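Local coordinates for protein laccase (PDB 3SQR) that oxidises phenolic substrates at a type 1 copper while reducing dioxygen to water, and probably takes part in breaking down lignin and its products, at residues Glu226-Asn231 / Ala341-Ile346. Sequence-based numbering, arbitrary orientation.
Sequences ENTLMN and ANATGI. With NAG (2-acetamido-2-deoxy-beta-D-glucopyranose), chain K; NAG (2-acetamido-2-deoxy-beta-D-glucopyranose), chain C.
Two N-H donors grip Asn342 O: a weak bond from Thr344 N at 2.9 Å, which closes an inverse gamma turn centred on Ala343, and a hydrogen bond from the side-chain amide of Asn234. Thr228 OG1 lies 3.9 Å from Asn342 O, too far for a hydrogen bond. The same ND2 of Asn234 also reaches Thr228 O, a polar bridge between segments that share no direct hydrogen bond. Thr228 sets its OG1 between the backbone N and the carbonyl carbon (chi1 69°), and this oxygen rests 3.3 Å from Ala343 CA. The methyl of Ala343 is small enough to sit beside this hydroxyl, its CB 3.5 Å from Thr228 OG1. The domain is a cupredoxin-type beta sandwich, as expected of a multicopper oxidase: strand 227-230 edges one sheet beside strand 195-205, while strand 344-348 runs in the facing sheet between 254-256 and 323-327. Met230 spans the gap. Its flexible thioether starts with CG anti to the backbone N (chi1 -175°), then bends at chi3 (-66°) to bring CE within 3.7 Å of Thr344 C. SD lies 3.7 Å from Gly345 N, where a CB would run into the sulfur, and glycine suits the place by having none; Ile200, Leu202, Phe253 and Ile326 complete the apolar surroundings. Thr344 is the third residue of the Asn-Ala-Thr sequon, and its OG1 is hydrogen-bonded to Lys252. Asn342 itself carries an N-linked NAG, as does Asn231, just past strand 227-230; in each case ND2 is bonded covalently to the sugar's C1.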
loop_
_atom_site.group_PDB
_atom_site.type_symbol
_atom_site.label_atom_id
_atom_site.label_comp_id
_atom_site.label_asym_id
_atom_site.label_seq_id
_atom_site.Cartn_x
_atom_site.Cartn_y
_atom_site.Cartn_z
ATOM N N GLU A 226 14.706 -4.799 13.736
ATOM C CA GLU A 226 15.155 -4.326 15.051
ATOM C C GLU A 226 14.176 -3.473 15.767
ATOM O O GLU A 226 14.165 -3.406 16.983
ATOM C CB GLU A 226 16.443 -3.558 14.871
ATOM C CG GLU A 226 17.663 -4.398 14.573
ATOM C CD GLU A 226 17.742 -4.986 13.153
ATOM O OE1 GLU A 226 17.133 -4.446 12.214
ATOM O OE2 GLU A 226 18.366 -6.055 12.974
ATOM N N ASN A 227 13.279 -2.812 15.053
ATOM C CA ASN A 227 12.368 -1.950 15.736
ATOM C C ASN A 227 11.108 -1.761 14.864
ATOM O O ASN A 227 10.934 -2.481 13.879
ATOM C CB ASN A 227 13.014 -0.589 16.023
ATOM C CG ASN A 227 12.461 0.068 17.249
ATOM O OD1 ASN A 227 11.690 -0.514 17.999
ATOM N ND2 ASN A 227 12.878 1.364 17.469
ATOM N N THR A 228 10.252 -0.872 15.309
ATOM C CA THR A 228 9.072 -0.401 14.546
ATOM C C THR A 228 9.080 1.122 14.611
ATOM O O THR A 228 9.714 1.691 15.491
ATOM C CB THR A 228 7.766 -0.935 15.104
ATOM O OG1 THR A 228 7.504 -0.329 16.383
ATOM C CG2 THR A 228 7.812 -2.501 15.259
ATOM N N LEU A 229 8.338 1.772 13.709
ATOM C CA LEU A 229 8.128 3.236 13.758
ATOM C C LEU A 229 6.681 3.508 13.653
ATOM O O LEU A 229 5.942 2.812 12.936
ATOM C CB LEU A 229 8.811 3.948 12.626
ATOM C CG LEU A 229 10.337 3.808 12.526
ATOM C CD1 LEU A 229 10.811 4.433 11.262
ATOM C CD2 LEU A 229 11.016 4.437 13.680
ATOM N N MET A 230 6.266 4.521 14.414
ATOM C CA MET A 230 4.948 5.049 14.300
ATOM C C MET A 230 5.079 6.469 13.832
ATOM O O MET A 230 5.635 7.330 14.500
ATOM C CB MET A 230 4.192 4.999 15.642
ATOM C CG MET A 230 2.794 5.432 15.537
ATOM S SD MET A 230 1.806 5.136 17.046
ATOM C CE MET A 230 1.773 3.347 17.136
ATOM N N ASN A 231 4.511 6.722 12.664
ATOM C CA ASN A 231 4.702 7.947 11.942
ATOM C C ASN A 231 6.133 8.390 11.933
ATOM O O ASN A 231 6.415 9.558 12.119
ATOM C CB ASN A 231 3.786 9.041 12.441
ATOM C CG ASN A 231 3.290 9.888 11.302
ATOM O OD1 ASN A 231 2.942 9.384 10.234
ATOM N ND2 ASN A 231 3.276 11.159 11.512
ATOM N N ALA A 341 6.556 -5.249 21.429
ATOM C CA ALA A 341 5.795 -4.623 22.473
ATOM C C ALA A 341 5.919 -3.088 22.411
ATOM O O ALA A 341 5.080 -2.395 23.001
ATOM C CB ALA A 341 6.217 -5.160 23.895
ATOM N N ASN A 342 6.956 -2.596 21.738
ATOM C CA ASN A 342 7.235 -1.147 21.632
ATOM C C ASN A 342 6.685 -0.459 20.407
ATOM O O ASN A 342 7.002 0.705 20.149
ATOM C CB ASN A 342 8.711 -0.858 21.759
ATOM C CG ASN A 342 9.360 -1.477 22.988
ATOM O OD1 ASN A 342 10.018 -2.532 22.870
ATOM N ND2 ASN A 342 9.203 -0.860 24.151
ATOM N N ALA A 343 5.786 -1.158 19.696
ATOM C CA ALA A 343 5.054 -0.554 18.546
ATOM C C ALA A 343 3.894 0.242 19.110
ATOM O O ALA A 343 2.753 -0.151 19.004
ATOM C CB ALA A 343 4.552 -1.639 17.600
ATOM N N THR A 344 4.226 1.378 19.704
ATOM C CA THR A 344 3.313 2.201 20.417
ATOM C C THR A 344 3.714 3.663 20.217
ATOM O O THR A 344 4.854 3.979 19.822
ATOM C CB THR A 344 3.354 1.956 21.965
ATOM O OG1 THR A 344 4.654 2.237 22.480
ATOM C CG2 THR A 344 2.952 0.493 22.281
ATOM N N GLY A 345 2.767 4.507 20.538
ATOM C CA GLY A 345 2.945 5.947 20.614
ATOM C C GLY A 345 2.111 6.470 21.775
ATOM O O GLY A 345 1.548 5.691 22.526
ATOM N N ILE A 346 2.076 7.773 21.895
ATOM C CA ILE A 346 1.419 8.454 22.996
ATOM C C ILE A 346 0.462 9.492 22.508
ATOM O O ILE A 346 0.805 10.390 21.687
ATOM C CB ILE A 346 2.476 9.173 23.921
ATOM C CG1 ILE A 346 3.449 8.182 24.505
ATOM C CG2 ILE A 346 1.755 9.919 25.001
ATOM C CD1 ILE A 346 4.624 8.845 25.285
HETATM C C1 NAG K . 9.833 -1.471 25.298
HETATM C C2 NAG K . 10.616 -0.475 26.111
HETATM C C3 NAG K . 11.035 -1.118 27.456
HETATM C C4 NAG K . 9.757 -1.636 28.110
HETATM C C5 NAG K . 9.131 -2.684 27.214
HETATM C C6 NAG K . 7.823 -3.174 27.804
HETATM C C7 NAG K . 11.728 1.155 24.692
HETATM C C8 NAG K . 12.921 1.477 23.859
HETATM N N2 NAG K . 11.724 -0.049 25.304
HETATM O O3 NAG K . 11.669 -0.138 28.247
HETATM O O4 NAG K . 9.991 -2.277 29.325
HETATM O O5 NAG K . 8.774 -2.036 26.038
HETATM O O6 NAG K . 7.175 -3.832 26.751
HETATM O O7 NAG K . 10.794 1.985 24.764
HETATM C C1 NAG C . 2.853 12.087 10.503
HETATM C C2 NAG C . 1.984 13.203 11.076
HETATM C C3 NAG C . 1.527 14.064 9.914
HETATM C C4 NAG C . 2.702 14.625 9.126
HETATM C C5 NAG C . 3.754 13.508 8.827
HETATM C C6 NAG C . 5.138 14.094 8.696
HETATM C C7 NAG C . 0.269 13.069 12.778
HETATM C C8 NAG C . -1.073 12.514 13.226
HETATM N N2 NAG C . 0.759 12.689 11.607
HETATM O O3 NAG C . 0.676 15.104 10.333
HETATM O O4 NAG C . 2.232 15.181 7.884
HETATM O O5 NAG C . 3.979 12.650 9.917
HETATM O O6 NAG C . 5.997 13.150 8.053
HETATM O O7 NAG C . 0.926 13.860 13.462
#